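Local coordinates for protein citrate synthase (Metallosphaera sedula, PDB 6ABX) that probably catalyses the condensation of oxaloacetate with acetyl-CoA and water to give citrate and CoA, a step of the tricarboxylic acid cycle, at residues Leu68-Ile74 / Thr120-Ile126; Phe152-Arg157 / Ala316-Asp320; Ile228-Val234 / Glu284-Val289. All blocks are in the same frame, centred on the assembly; numbering follows the deposited sequence.

Contact 1: residues Leu68-Ile74 / Thr120-Ile126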
ATOM      1  N   LEU A  68      -0.279  24.808  -7.083  1.00 13.46           N
ATOM      2  CA  LEU A  68       0.809  23.843  -6.844  1.00 14.00           C
ATOM      3  C   LEU A  68       2.011  24.520  -6.166  1.00 13.92           C
ATOM      4  O   LEU A  68       2.529  24.000  -5.126  1.00 14.63           O
ATOM      5  CB  LEU A  68       1.245  23.190  -8.166  1.00 14.53           C
ATOM      6  CG  LEU A  68       0.467  21.968  -8.636  1.00 15.17           C
ATOM      7  CD1 LEU A  68       0.762  21.689 -10.107  1.00 16.40           C
ATOM      8  CD2 LEU A  68       0.811  20.771  -7.786  1.00 16.61           C
ATOM      9  N   ALA A  69       2.454  25.644  -6.707  1.00 13.85           N
ATOM     10  CA  ALA A  69       3.690  26.296  -6.283  1.00 14.90           C
ATOM     11  C   ALA A  69       3.605  26.670  -4.793  1.00 15.99           C
ATOM     12  O   ALA A  69       4.590  26.613  -4.048  1.00 15.40           O
ATOM     13  CB  ALA A  69       3.964  27.492  -7.146  1.00 15.50           C
ATOM     14  N   GLU A  70       2.399  27.086  -4.355  1.00 13.37           N
ATOM     15  CA  GLU A  70       2.188  27.503  -2.984  1.00 15.14           C
ATOM     16  C   GLU A  70       1.936  26.320  -2.014  1.00 15.83           C
ATOM     17  O   GLU A  70       1.740  26.573  -0.813  1.00 16.46           O
ATOM     18  CB  GLU A  70       1.030  28.504  -2.929  1.00 16.38           C
ATOM     19  CG  GLU A  70       1.312  29.795  -3.633  1.00 16.65           C
ATOM     20  CD  GLU A  70       2.406  30.691  -3.083  1.00 18.69           C
ATOM     21  OE1 GLU A  70       2.858  31.574  -3.835  1.00 20.07           O
ATOM     22  OE2 GLU A  70       2.774  30.549  -1.873  1.00 18.87           O
ATOM     23  N   GLU A  71       2.084  25.043  -2.440  1.00 13.99           N
ATOM     24  CA  GLU A  71       1.827  23.896  -1.599  1.00 13.68           C
ATOM     25  C   GLU A  71       3.084  23.011  -1.434  1.00 12.26           C
ATOM     26  O   GLU A  71       3.006  21.895  -0.938  1.00 14.60           O
ATOM     27  CB  GLU A  71       0.685  23.068  -2.159  1.00 18.04           C
ATOM     28  CG  GLU A  71      -0.605  23.851  -2.148  1.00 24.20           C
ATOM     29  CD  GLU A  71      -1.455  23.702  -0.915  1.00 32.65           C
ATOM     30  OE1 GLU A  71      -2.579  24.214  -0.998  1.00 36.38           O
ATOM     31  OE2 GLU A  71      -1.001  23.042   0.104  1.00 31.96           O
ATOM     32  N   ARG A  72       4.239  23.575  -1.764  1.00 11.63           N
ATOM     33  CA  ARG A  72       5.525  22.822  -1.855  1.00 11.68           C
ATOM     34  C   ARG A  72       6.271  22.617  -0.528  1.00 11.99           C
ATOM     35  O   ARG A  72       7.196  21.766  -0.517  1.00 12.07           O
ATOM     36  CB  ARG A  72       6.471  23.495  -2.832  1.00 11.69           C
ATOM     37  CG  ARG A  72       6.048  23.386  -4.281  1.00 11.82           C
ATOM     38  CD  ARG A  72       6.960  24.242  -5.128  1.00 12.24           C
ATOM     39  NE  ARG A  72       6.598  24.227  -6.515  1.00 11.69           N
ATOM     40  CZ  ARG A  72       6.878  25.175  -7.388  1.00 11.83           C
ATOM     41  NH1 ARG A  72       7.720  26.156  -7.058  1.00 10.86           N
ATOM     42  NH2 ARG A  72       6.362  25.098  -8.606  1.00 12.09           N
ATOM     43  N   SER A  73       5.945  23.375   0.532  1.00 12.98           N
ATOM     44  CA  SER A  73       6.696  23.333   1.803  1.00 13.47           C
ATOM     45  C   SER A  73       6.376  22.058   2.554  1.00 14.03           C
ATOM     46  O   SER A  73       5.215  21.610   2.500  1.00 15.82           O
ATOM     47  CB  SER A  73       6.357  24.497   2.737  1.00 15.42           C
ATOM     48  OG  SER A  73       6.803  25.667   2.158  1.00 22.97           O
ATOM     49  N   ILE A  74       7.374  21.546   3.267  1.00 13.49           N
ATOM     50  CA  ILE A  74       7.171  20.382   4.108  1.00 14.45           C
ATOM     51  C   ILE A  74       7.278  20.776   5.586  1.00 14.76           C
ATOM     52  O   ILE A  74       8.010  21.716   5.959  1.00 13.78           O
ATOM     53  CB  ILE A  74       8.138  19.257   3.718  1.00 15.02           C
ATOM     54  CG1 ILE A  74       9.597  19.714   3.764  1.00 14.07           C
ATOM     55  CG2 ILE A  74       7.769  18.694   2.355  1.00 15.55           C
ATOM     56  CD1 ILE A  74      10.614  18.598   3.488  1.00 15.84           C
ATOM     57  N   THR A 120       1.907  16.016  -4.807  1.00 11.04           N
ATOM     58  CA  THR A 120       2.613  16.264  -6.025  1.00 10.17           C
ATOM     59  C   THR A 120       3.571  17.458  -5.853  1.00 11.22           C
ATOM     60  O   THR A 120       4.707  17.423  -6.294  1.00 11.89           O
ATOM     61  CB  THR A 120       1.639  16.522  -7.184  1.00 11.32           C
ATOM     62  OG1 THR A 120       0.780  15.379  -7.346  1.00 12.21           O
ATOM     63  CG2 THR A 120       2.346  16.835  -8.478  1.00 10.55           C
ATOM     64  N   ALA A 121       3.144  18.479  -5.124  1.00 10.40           N
ATOM     65  CA  ALA A 121       3.968  19.627  -4.828  1.00 10.88           C
ATOM     66  C   ALA A 121       5.121  19.275  -3.898  1.00 10.67           C
ATOM     67  O   ALA A 121       6.236  19.822  -4.047  1.00 13.12           O
ATOM     68  CB  ALA A 121       3.149  20.771  -4.231  1.00 10.74           C
ATOM     69  N   LYS A 122       4.878  18.449  -2.901  1.00 11.02           N
ATOM     70  CA  LYS A 122       5.835  18.268  -1.828  1.00 11.67           C
ATOM     71  C   LYS A 122       6.838  17.160  -2.082  1.00 11.38           C
ATOM     72  O   LYS A 122       7.938  17.257  -1.553  1.00 11.44           O
ATOM     73  CB  LYS A 122       5.143  17.936  -0.518  1.00 12.54           C
ATOM     74  CG  LYS A 122       4.237  19.052   0.016  1.00 12.72           C
ATOM     75  CD  LYS A 122       3.359  18.634   1.156  1.00 13.61           C
ATOM     76  CE  LYS A 122       2.606  19.840   1.713  1.00 14.14           C
ATOM     77  NZ  LYS A 122       1.874  19.531   2.955  1.00 17.02           N
ATOM     78  N   ILE A 123       6.505  16.154  -2.904  1.00 11.19           N
ATOM     79  CA  ILE A 123       7.449  15.070  -3.088  1.00 10.39           C
ATOM     80  C   ILE A 123       8.803  15.586  -3.573  1.00 10.75           C
ATOM     81  O   ILE A 123       9.843  15.105  -3.089  1.00  9.94           O
ATOM     82  CB  ILE A 123       6.832  13.931  -3.917  1.00 10.88           C
ATOM     83  CG1 ILE A 123       5.837  13.196  -3.009  1.00 11.08           C
ATOM     84  CG2 ILE A 123       7.922  13.036  -4.450  1.00 11.24           C
ATOM     85  CD1 ILE A 123       4.837  12.295  -3.698  1.00 11.49           C
ATOM     86  N   PRO A 124       8.884  16.471  -4.584  1.00 10.71           N
ATOM     87  CA  PRO A 124      10.189  16.989  -5.013  1.00 10.76           C
ATOM     88  C   PRO A 124      10.958  17.666  -3.887  1.00 10.56           C
ATOM     89  O   PRO A 124      12.212  17.589  -3.867  1.00 11.31           O
ATOM     90  CB  PRO A 124       9.907  17.977  -6.156  1.00 11.01           C
ATOM     91  CG  PRO A 124       8.538  17.470  -6.677  1.00 11.74           C
ATOM     92  CD  PRO A 124       7.806  16.951  -5.466  1.00 11.31           C
ATOM     93  N   THR A 125      10.262  18.312  -2.966  1.00 11.07           N
ATOM     94  CA  THR A 125      10.938  18.951  -1.855  1.00 11.41           C
ATOM     95  C   THR A 125      11.665  17.907  -0.998  1.00 10.86           C
ATOM     96  O   THR A 125      12.792  18.071  -0.593  1.00 11.61           O
ATOM     97  CB  THR A 125       9.954  19.761  -1.018  1.00 11.75           C
ATOM     98  OG1 THR A 125       9.194  20.561  -1.937  1.00 12.16           O
ATOM     99  CG2 THR A 125      10.633  20.584   0.060  1.00 13.38           C
ATOM    100  N   ILE A 126      10.985  16.794  -0.767  1.00 10.79           N
ATOM    101  CA  ILE A 126      11.547  15.670   0.031  1.00 10.56           C
ATOM    102  C   ILE A 126      12.733  15.065  -0.711  1.00  9.50           C
ATOM    103  O   ILE A 126      13.816  14.828  -0.136  1.00 10.59           O
ATOM    104  CB  ILE A 126      10.454  14.619   0.308  1.00 11.01           C
ATOM    105  CG1 ILE A 126       9.376  15.180   1.243  1.00 11.15           C
ATOM    106  CG2 ILE A 126      11.037  13.321   0.830  1.00 11.94           C
ATOM    107  CD1 ILE A 126       8.098  14.404   1.297  1.00 11.56           C
TER
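In the largely helical fold of citrate synthase, the end of helix 58-69 and the loop after it lie across helix 112-134, where a type I beta turn from Ala69 to Arg72 swings the chain along the helix surface. Leu68 opens the contact: its CD2 packs 4.3 Å from Ala121 CB, and its carbonyl O, which accepts the bond from Glu71 N at 2.9 Å, sits 3.4 Å from the same methyl. Glu71 continues the approach, with its O 3.5 Å from Ala121 CB and 3.2 Å from Lys122 CG. A small residue suits position 121, because the turn backbone lies almost directly on it; the closest pair of CA atoms, those of Arg72 and Lys122, is only 4.6 Å apart. The aliphatic part of Arg72 lies on the helix, CG 3.6 Å from Ala121 O, while its guanidinium reaches beyond, NH1 bonding to the carbonyl of Leu146. Ser73 turns its CB away, but its O comes 3.2 Å from Lys122 CE, part of the long aliphatic chain of that lysine. Ile74 then adds a branched apolar side chain to the helix, CG2 4.0 Å from Ile126 CG1 and CG1 3.9 Å from Thr125 CG2. Thr125 can thus serve both needs: its methyl meets Ile74, while its hydroxyl OG1 donates a 2.7 Å hydrogen bond to Arg72 O.

Contact 2: residues Phe152-Arg157 / Ala316-Asp320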
ATOM      1  N   PHE A 152      12.400  22.171  -9.175  1.00  9.96           N
ATOM      2  CA  PHE A 152      12.963  20.898  -8.778  1.00 10.75           C
ATOM      3  C   PHE A 152      14.499  20.934  -8.980  1.00 10.43           C
ATOM      4  O   PHE A 152      15.277  20.571  -8.078  1.00 11.15           O
ATOM      5  CB  PHE A 152      12.321  19.764  -9.599  1.00 10.41           C
ATOM      6  CG  PHE A 152      12.390  18.382  -8.998  1.00 10.89           C
ATOM      7  CD1 PHE A 152      13.223  18.068  -7.938  1.00 10.48           C
ATOM      8  CD2 PHE A 152      11.592  17.375  -9.505  1.00 11.64           C
ATOM      9  CE1 PHE A 152      13.253  16.799  -7.394  1.00 10.49           C
ATOM     10  CE2 PHE A 152      11.655  16.095  -8.977  1.00 12.45           C
ATOM     11  CZ  PHE A 152      12.433  15.823  -7.890  1.00 11.11           C
ATOM     12  N   LEU A 153      14.927  21.457 -10.110  1.00 10.52           N
ATOM     13  CA  LEU A 153      16.369  21.569 -10.387  1.00 12.51           C
ATOM     14  C   LEU A 153      17.030  22.606  -9.479  1.00 12.90           C
ATOM     15  O   LEU A 153      18.127  22.406  -8.994  1.00 11.07           O
ATOM     16  CB  LEU A 153      16.609  21.898 -11.855  1.00 12.63           C
ATOM     17  CG  LEU A 153      16.260  20.775 -12.835  1.00 13.27           C
ATOM     18  CD1 LEU A 153      16.428  21.252 -14.260  1.00 13.92           C
ATOM     19  CD2 LEU A 153      17.085  19.544 -12.568  1.00 14.53           C
ATOM     20  N   TYR A 154      16.319  23.685  -9.184  1.00 11.39           N
ATOM     21  CA  TYR A 154      16.799  24.732  -8.260  1.00 12.78           C
ATOM     22  C   TYR A 154      17.056  24.140  -6.866  1.00 12.23           C
ATOM     23  O   TYR A 154      18.080  24.373  -6.252  1.00 12.39           O
ATOM     24  CB  TYR A 154      15.785  25.874  -8.193  1.00 13.19           C
ATOM     25  CG  TYR A 154      15.986  26.812  -7.041  1.00 13.56           C
ATOM     26  CD1 TYR A 154      17.081  27.661  -7.018  1.00 16.34           C
ATOM     27  CD2 TYR A 154      15.157  26.794  -5.943  1.00 15.53           C
ATOM     28  CE1 TYR A 154      17.314  28.476  -5.917  1.00 16.92           C
ATOM     29  CE2 TYR A 154      15.356  27.629  -4.851  1.00 15.68           C
ATOM     30  CZ  TYR A 154      16.434  28.493  -4.857  1.00 18.76           C
ATOM     31  OH  TYR A 154      16.674  29.308  -3.773  1.00 20.26           O
ATOM     32  N   MET A 155      16.171  23.274  -6.394  1.00 10.81           N
ATOM     33  CA  MET A 155      16.295  22.718  -5.070  1.00 10.78           C
ATOM     34  C   MET A 155      17.465  21.723  -4.991  1.00 11.43           C
ATOM     35  O   MET A 155      17.938  21.447  -3.903  1.00 12.63           O
ATOM     36  CB  MET A 155      15.004  22.052  -4.616  1.00 11.37           C
ATOM     37  CG  MET A 155      13.860  23.060  -4.345  1.00 11.61           C
ATOM     38  SD  MET A 155      12.430  22.288  -3.581  1.00 12.45           S
ATOM     39  CE  MET A 155      12.083  21.041  -4.834  1.00 12.04           C
ATOM     40  N   ILE A 156      17.823  21.068  -6.102  1.00 10.99           N
ATOM     41  CA  ILE A 156      19.002  20.172  -6.134  1.00 14.73           C
ATOM     42  C   ILE A 156      20.304  20.960  -6.236  1.00 15.58           C
ATOM     43  O   ILE A 156      21.330  20.584  -5.617  1.00 14.39           O
ATOM     44  CB  ILE A 156      18.853  19.204  -7.340  1.00 17.81           C
ATOM     45  CG1 ILE A 156      17.604  18.341  -7.231  1.00 22.32           C
ATOM     46  CG2 ILE A 156      20.089  18.346  -7.503  1.00 22.63           C
ATOM     47  CD1 ILE A 156      17.778  17.298  -6.191  1.00 20.29           C
ATOM     48  N   ARG A 157      20.329  21.938  -7.154  1.00 15.62           N
ATOM     49  CA  ARG A 157      21.574  22.620  -7.517  1.00 17.66           C
ATOM     50  C   ARG A 157      21.828  23.819  -6.618  1.00 20.11           C
ATOM     51  O   ARG A 157      22.988  24.215  -6.428  1.00 20.01           O
ATOM     52  CB  ARG A 157      21.518  23.039  -8.991  1.00 20.16           C
ATOM     53  CG  ARG A 157      21.774  21.870  -9.943  1.00 22.59           C
ATOM     54  CD  ARG A 157      20.629  21.572 -10.846  1.00 28.39           C
ATOM     55  NE  ARG A 157      21.014  20.828 -12.044  1.00 27.66           N
ATOM     56  CZ  ARG A 157      20.792  21.261 -13.247  1.00 27.91           C
ATOM     57  NH1 ARG A 157      20.605  22.556 -13.456  1.00 27.34           N
ATOM     58  NH2 ARG A 157      20.699  20.383 -14.219  1.00 24.20           N
ATOM     59  N   ALA A 316      22.044  12.814 -15.613  1.00 18.00           N
ATOM     60  CA  ALA A 316      22.601  13.923 -16.375  1.00 20.55           C
ATOM     61  C   ALA A 316      22.176  15.256 -15.742  1.00 24.20           C
ATOM     62  O   ALA A 316      22.892  16.235 -15.791  1.00 26.47           O
ATOM     63  CB  ALA A 316      22.194  13.841 -17.822  1.00 23.19           C
ATOM     64  N   MET A 317      21.013  15.273 -15.109  1.00 19.56           N
ATOM     65  CA  MET A 317      20.550  16.489 -14.528  1.00 23.18           C
ATOM     66  C   MET A 317      20.953  16.690 -13.071  1.00 22.14           C
ATOM     67  O   MET A 317      20.686  17.773 -12.543  1.00 22.92           O
ATOM     68  CB  MET A 317      19.052  16.533 -14.744  1.00 25.39           C
ATOM     69  CG  MET A 317      18.899  16.890 -16.196  1.00 32.90           C
ATOM     70  SD  MET A 317      17.274  17.305 -16.628  1.00 35.15           S
ATOM     71  CE  MET A 317      16.464  15.892 -15.888  1.00 34.77           C
ATOM     72  N   GLY A 318      21.672  15.730 -12.480  1.00 18.73           N
ATOM     73  CA  GLY A 318      22.287  15.883 -11.192  1.00 18.76           C
ATOM     74  C   GLY A 318      21.688  15.081 -10.082  1.00 16.65           C
ATOM     75  O   GLY A 318      22.027  15.313  -8.900  1.00 19.19           O
ATOM     76  N   PHE A 319      20.781  14.113 -10.377  1.00 15.71           N
ATOM     77  CA  PHE A 319      20.283  13.233  -9.345  1.00 16.36           C
ATOM     78  C   PHE A 319      21.136  11.970  -9.193  1.00 16.63           C
ATOM     79  O   PHE A 319      21.484  11.397 -10.218  1.00 18.21           O
ATOM     80  CB  PHE A 319      18.857  12.818  -9.719  1.00 17.17           C
ATOM     81  CG  PHE A 319      17.865  13.955  -9.758  1.00 17.34           C
ATOM     82  CD1 PHE A 319      17.261  14.358  -8.584  1.00 19.27           C
ATOM     83  CD2 PHE A 319      17.535  14.595 -10.934  1.00 17.79           C
ATOM     84  CE1 PHE A 319      16.333  15.380  -8.600  1.00 17.43           C
ATOM     85  CE2 PHE A 319      16.583  15.604 -10.957  1.00 19.43           C
ATOM     86  CZ  PHE A 319      16.000  15.990  -9.783  1.00 17.73           C
ATOM     87  N   ASP A 320      21.397  11.501  -7.960  1.00 16.14           N
ATOM     88  CA  ASP A 320      22.017  10.217  -7.672  1.00 18.52           C
ATOM     89  C   ASP A 320      21.116   9.146  -8.265  1.00 17.08           C
ATOM     90  O   ASP A 320      19.885   9.210  -8.151  1.00 14.76           O
ATOM     91  CB  ASP A 320      22.218   9.869  -6.175  1.00 20.55           C
ATOM     92  CG  ASP A 320      23.282  10.659  -5.447  1.00 24.45           C
ATOM     93  OD1 ASP A 320      24.152  11.223  -6.145  1.00 25.84           O
ATOM     94  OD2 ASP A 320      23.199  10.742  -4.175  1.00 27.97           O
TER
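The last turns of helix 148-157 pack against the loop that follows helix 310-316, and the polar link between them is made by Arg157. Its NH2 donates a hydrogen bond to Met317 O at 3.1 Å, and its NE adds a weak one to the same oxygen, also at 3.1 Å, so one carbonyl lies near the guanidinium plane and takes both donors. A long arginine can do this and still reach an acid: NH2 also forms a salt bridge with Asp165. Other arginines, all from the end of helix 112-134 or just beyond, serve nearby acceptors: Arg135 takes Gly318 O and Asp320, Arg134 also pairs with Asp320, and Arg132 takes Ile156 O; Asp320 N donates to Gln131 OE1. Beside these polar links the side chains that meet are apolar. The edge of Phe319 points at the face of Phe152 in a T-shaped stack, centroids 5.2 Å apart and planes at 75°, while Ile156 CD1 comes 3.4 Å from Phe319 CE1 and Leu153 CD2 4.2 Å from Met317 CB. Gly318 has phi of 110°, where a CB would clash with the preceding carbonyl. This is the glycine of a Schellman motif, the classic C-terminal helix cap, here docked on the side of a second helix.

Contact 3: residues Ile228-Val234 / Glu284-Val289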
ATOM      1  N   ILE A 228      30.208  -0.543 -18.563  1.00 18.89           N
ATOM      2  CA  ILE A 228      30.782  -0.667 -19.908  1.00 18.70           C
ATOM      3  C   ILE A 228      31.961   0.305 -20.011  1.00 22.07           C
ATOM      4  O   ILE A 228      32.991  -0.050 -20.575  1.00 20.52           O
ATOM      5  CB  ILE A 228      29.723  -0.453 -21.005  1.00 17.17           C
ATOM      6  CG1 ILE A 228      28.705  -1.596 -21.022  1.00 15.89           C
ATOM      7  CG2 ILE A 228      30.330  -0.204 -22.379  1.00 17.08           C
ATOM      8  CD1 ILE A 228      27.483  -1.288 -21.788  1.00 15.66           C
ATOM      9  N   GLU A 229      31.785   1.517 -19.459  1.00 23.36           N
ATOM     10  CA  GLU A 229      32.828   2.553 -19.301  1.00 25.65           C
ATOM     11  C   GLU A 229      33.158   3.287 -20.605  1.00 26.98           C
ATOM     12  O   GLU A 229      33.216   4.527 -20.622  1.00 25.26           O
ATOM     13  CB  GLU A 229      34.139   1.981 -18.764  1.00 32.18           C
ATOM     14  CG  GLU A 229      34.116   1.666 -17.290  1.00 37.56           C
ATOM     15  CD  GLU A 229      35.494   1.573 -16.656  1.00 46.30           C
ATOM     16  OE1 GLU A 229      35.658   0.743 -15.742  1.00 53.68           O
ATOM     17  OE2 GLU A 229      36.404   2.332 -17.083  1.00 51.38           O
ATOM     18  N   THR A 230      33.480   2.557 -21.676  1.00 24.34           N
ATOM     19  CA  THR A 230      33.876   3.181 -22.919  1.00 26.31           C
ATOM     20  C   THR A 230      33.032   2.633 -24.058  1.00 24.73           C
ATOM     21  O   THR A 230      32.669   1.448 -24.063  1.00 23.28           O
ATOM     22  CB  THR A 230      35.353   2.922 -23.240  1.00 30.77           C
ATOM     23  OG1 THR A 230      35.474   1.523 -23.482  1.00 30.84           O
ATOM     24  CG2 THR A 230      36.320   3.279 -22.133  1.00 31.68           C
ATOM     25  N   PRO A 231      32.696   3.464 -25.067  1.00 24.25           N
ATOM     26  CA  PRO A 231      31.937   2.992 -26.217  1.00 23.51           C
ATOM     27  C   PRO A 231      32.517   1.761 -26.944  1.00 24.72           C
ATOM     28  O   PRO A 231      31.725   0.912 -27.452  1.00 22.70           O
ATOM     29  CB  PRO A 231      31.884   4.191 -27.166  1.00 26.14           C
ATOM     30  CG  PRO A 231      32.148   5.406 -26.294  1.00 25.90           C
ATOM     31  CD  PRO A 231      32.920   4.926 -25.085  1.00 25.29           C
ATOM     32  N   ASP A 232      33.855   1.656 -26.968  1.00 25.62           N
ATOM     33  CA  ASP A 232      34.576   0.572 -27.680  1.00 28.61           C
ATOM     34  C   ASP A 232      34.415  -0.767 -26.951  1.00 25.36           C
ATOM     35  O   ASP A 232      34.614  -1.843 -27.585  1.00 23.97           O
ATOM     36  CB  ASP A 232      36.075   0.865 -27.812  1.00 32.29           C
ATOM     37  CG  ASP A 232      36.419   1.828 -28.941  1.00 41.08           C
ATOM     38  OD1 ASP A 232      35.554   2.058 -29.806  1.00 45.34           O
ATOM     39  OD2 ASP A 232      37.564   2.326 -28.955  1.00 54.03           O
ATOM     40  N   ASN A 233      34.029  -0.721 -25.668  1.00 22.00           N
ATOM     41  CA  ASN A 233      33.793  -1.903 -24.884  1.00 20.96           C
ATOM     42  C   ASN A 233      32.332  -2.402 -24.985  1.00 17.39           C
ATOM     43  O   ASN A 233      32.025  -3.393 -24.329  1.00 18.66           O
ATOM     44  CB  ASN A 233      34.132  -1.657 -23.418  1.00 21.43           C
ATOM     45  CG  ASN A 233      34.215  -2.896 -22.554  1.00 23.79           C
ATOM     46  OD1 ASN A 233      34.790  -3.914 -22.954  1.00 25.51           O
ATOM     47  ND2 ASN A 233      33.658  -2.842 -21.354  1.00 22.12           N
ATOM     48  N   VAL A 234      31.445  -1.777 -25.769  1.00 15.57           N
ATOM     49  CA  VAL A 234      30.052  -2.170 -25.737  1.00 15.85           C
ATOM     50  C   VAL A 234      29.839  -3.618 -26.244  1.00 16.07           C
ATOM     51  O   VAL A 234      29.127  -4.431 -25.606  1.00 15.22           O
ATOM     52  CB  VAL A 234      29.203  -1.208 -26.566  1.00 15.80           C
ATOM     53  CG1 VAL A 234      27.882  -1.826 -26.938  1.00 15.99           C
ATOM     54  CG2 VAL A 234      29.048   0.113 -25.836  1.00 17.22           C
ATOM     55  N   GLU A 284      26.774   7.859 -25.727  1.00 21.27           N
ATOM     56  CA  GLU A 284      27.378   7.095 -26.844  1.00 22.40           C
ATOM     57  C   GLU A 284      27.234   5.598 -26.545  1.00 20.28           C
ATOM     58  O   GLU A 284      26.782   4.826 -27.427  1.00 19.29           O
ATOM     59  CB  GLU A 284      28.840   7.500 -27.032  1.00 29.11           C
ATOM     60  CG  GLU A 284      28.981   8.921 -27.553  1.00 35.99           C
ATOM     61  CD  GLU A 284      30.388   9.500 -27.629  1.00 44.68           C
ATOM     62  OE1 GLU A 284      31.349   8.829 -27.184  1.00 47.22           O
ATOM     63  OE2 GLU A 284      30.516  10.642 -28.126  1.00 49.24           O
ATOM     64  N   ILE A 285      27.599   5.222 -25.318  1.00 19.07           N
ATOM     65  CA  ILE A 285      27.463   3.822 -24.848  1.00 18.54           C
ATOM     66  C   ILE A 285      26.024   3.351 -25.002  1.00 17.38           C
ATOM     67  O   ILE A 285      25.745   2.289 -25.583  1.00 16.06           O
ATOM     68  CB  ILE A 285      28.000   3.655 -23.426  1.00 18.03           C
ATOM     69  CG1 ILE A 285      29.511   3.847 -23.382  1.00 19.52           C
ATOM     70  CG2 ILE A 285      27.551   2.327 -22.834  1.00 17.95           C
ATOM     71  CD1 ILE A 285      30.069   3.958 -22.010  1.00 19.49           C
ATOM     72  N   ALA A 286      25.052   4.124 -24.482  1.00 17.01           N
ATOM     73  CA  ALA A 286      23.672   3.713 -24.504  1.00 15.88           C
ATOM     74  C   ALA A 286      23.164   3.501 -25.946  1.00 16.27           C
ATOM     75  O   ALA A 286      22.446   2.542 -26.269  1.00 16.62           O
ATOM     76  CB  ALA A 286      22.849   4.759 -23.756  1.00 16.94           C
ATOM     77  N   ASN A 287      23.538   4.409 -26.838  1.00 17.77           N
ATOM     78  CA  ASN A 287      23.113   4.362 -28.213  1.00 21.18           C
ATOM     79  C   ASN A 287      23.644   3.095 -28.898  1.00 18.56           C
ATOM     80  O   ASN A 287      22.885   2.415 -29.621  1.00 18.93           O
ATOM     81  CB  ASN A 287      23.485   5.656 -28.938  1.00 23.92           C
ATOM     82  CG  ASN A 287      22.536   6.779 -28.536  1.00 32.75           C
ATOM     83  OD1 ASN A 287      21.438   6.546 -27.985  1.00 36.73           O
ATOM     84  ND2 ASN A 287      22.942   8.003 -28.815  1.00 38.54           N
ATOM     85  N   ARG A 288      24.916   2.777 -28.643  1.00 19.32           N
ATOM     86  CA  ARG A 288      25.504   1.543 -29.182  1.00 21.41           C
ATOM     87  C   ARG A 288      24.832   0.297 -28.619  1.00 18.40           C
ATOM     88  O   ARG A 288      24.543  -0.637 -29.381  1.00 18.20           O
ATOM     89  CB  ARG A 288      27.015   1.494 -28.973  1.00 23.29           C
ATOM     90  CG  ARG A 288      27.782   2.456 -29.852  1.00 31.45           C
ATOM     91  CD  ARG A 288      29.111   2.816 -29.225  1.00 36.42           C
ATOM     92  NE  ARG A 288      30.211   3.015 -30.161  1.00 43.01           N
ATOM     93  CZ  ARG A 288      31.154   2.092 -30.388  1.00 46.33           C
ATOM     94  NH1 ARG A 288      30.900   0.802 -30.186  1.00 47.27           N
ATOM     95  NH2 ARG A 288      32.348   2.473 -30.788  1.00 43.85           N
ATOM     96  N   VAL A 289      24.552   0.257 -27.300  1.00 15.39           N
ATOM     97  CA  VAL A 289      23.856  -0.853 -26.734  1.00 15.38           C
ATOM     98  C   VAL A 289      22.477  -1.002 -27.375  1.00 16.94           C
ATOM     99  O   VAL A 289      22.022  -2.120 -27.709  1.00 14.87           O
ATOM    100  CB  VAL A 289      23.703  -0.726 -25.205  1.00 15.42           C
ATOM    101  CG1 VAL A 289      22.770  -1.780 -24.656  1.00 16.70           C
ATOM    102  CG2 VAL A 289      25.043  -0.772 -24.501  1.00 16.02           C
TER
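This is a mainly apolar helix-loop contact, whose centre lies about 26 Å from the centre of the chain, in which the corner between helices 220-228 and 234-243 rests on helix 277-297. Ile285 is its hub: its CD1 lies 3.5 Å from Glu229 C, its CG1 is 4.0 Å from Pro231 CD, and its CG2 meets Ile228 CD1 at 3.8 Å and Val234 CG2 at 4.0 Å. One turn on, Val289 CG2 touches Ile228 CD1 at 3.7 Å and Val234 CG1 at 3.9 Å. These branched side chains fill the space between the helices, while compact Pro231 lets the backbones come close, its CA 4.8 Å from that of Ile285. Val289 also lies near Leu248 and Phe251, which bind acetyl-CoA. At the margin Arg288 NH2 forms a salt bridge with Asp232 OD1 at 3.4 Å, and its NH1 pairs with Glu235. With no hydrogen bond between the two segments, the contact depends on shape and apolar burial, supplemented by charge at its exposed border.

How the contacts relate
Contacts 1 and 2 are neighbours, their centres about 15 Å apart, and they touch: Pro124 CB lies 3.7 Å from Phe152 CZ, and Pro124 O lies 3.6 Å from Met155 CE. Helices 112-134 and 148-157, successive in the chain, thus join them in one body of helices. Contact 1 closes before contact 2 opens, whereas contact 3 is nested within the mostly helical span of chain that contact 2 closes. Its centre stands about 25 Å from that of contact 2 and about 38 Å from that of contact 1, touching neither. The centres of contacts 1 and 2 each lie about 17 Å from the centre of the chain, while contact 3 joins a separate, more peripheral group of helices beside acetyl-CoA-binding residues.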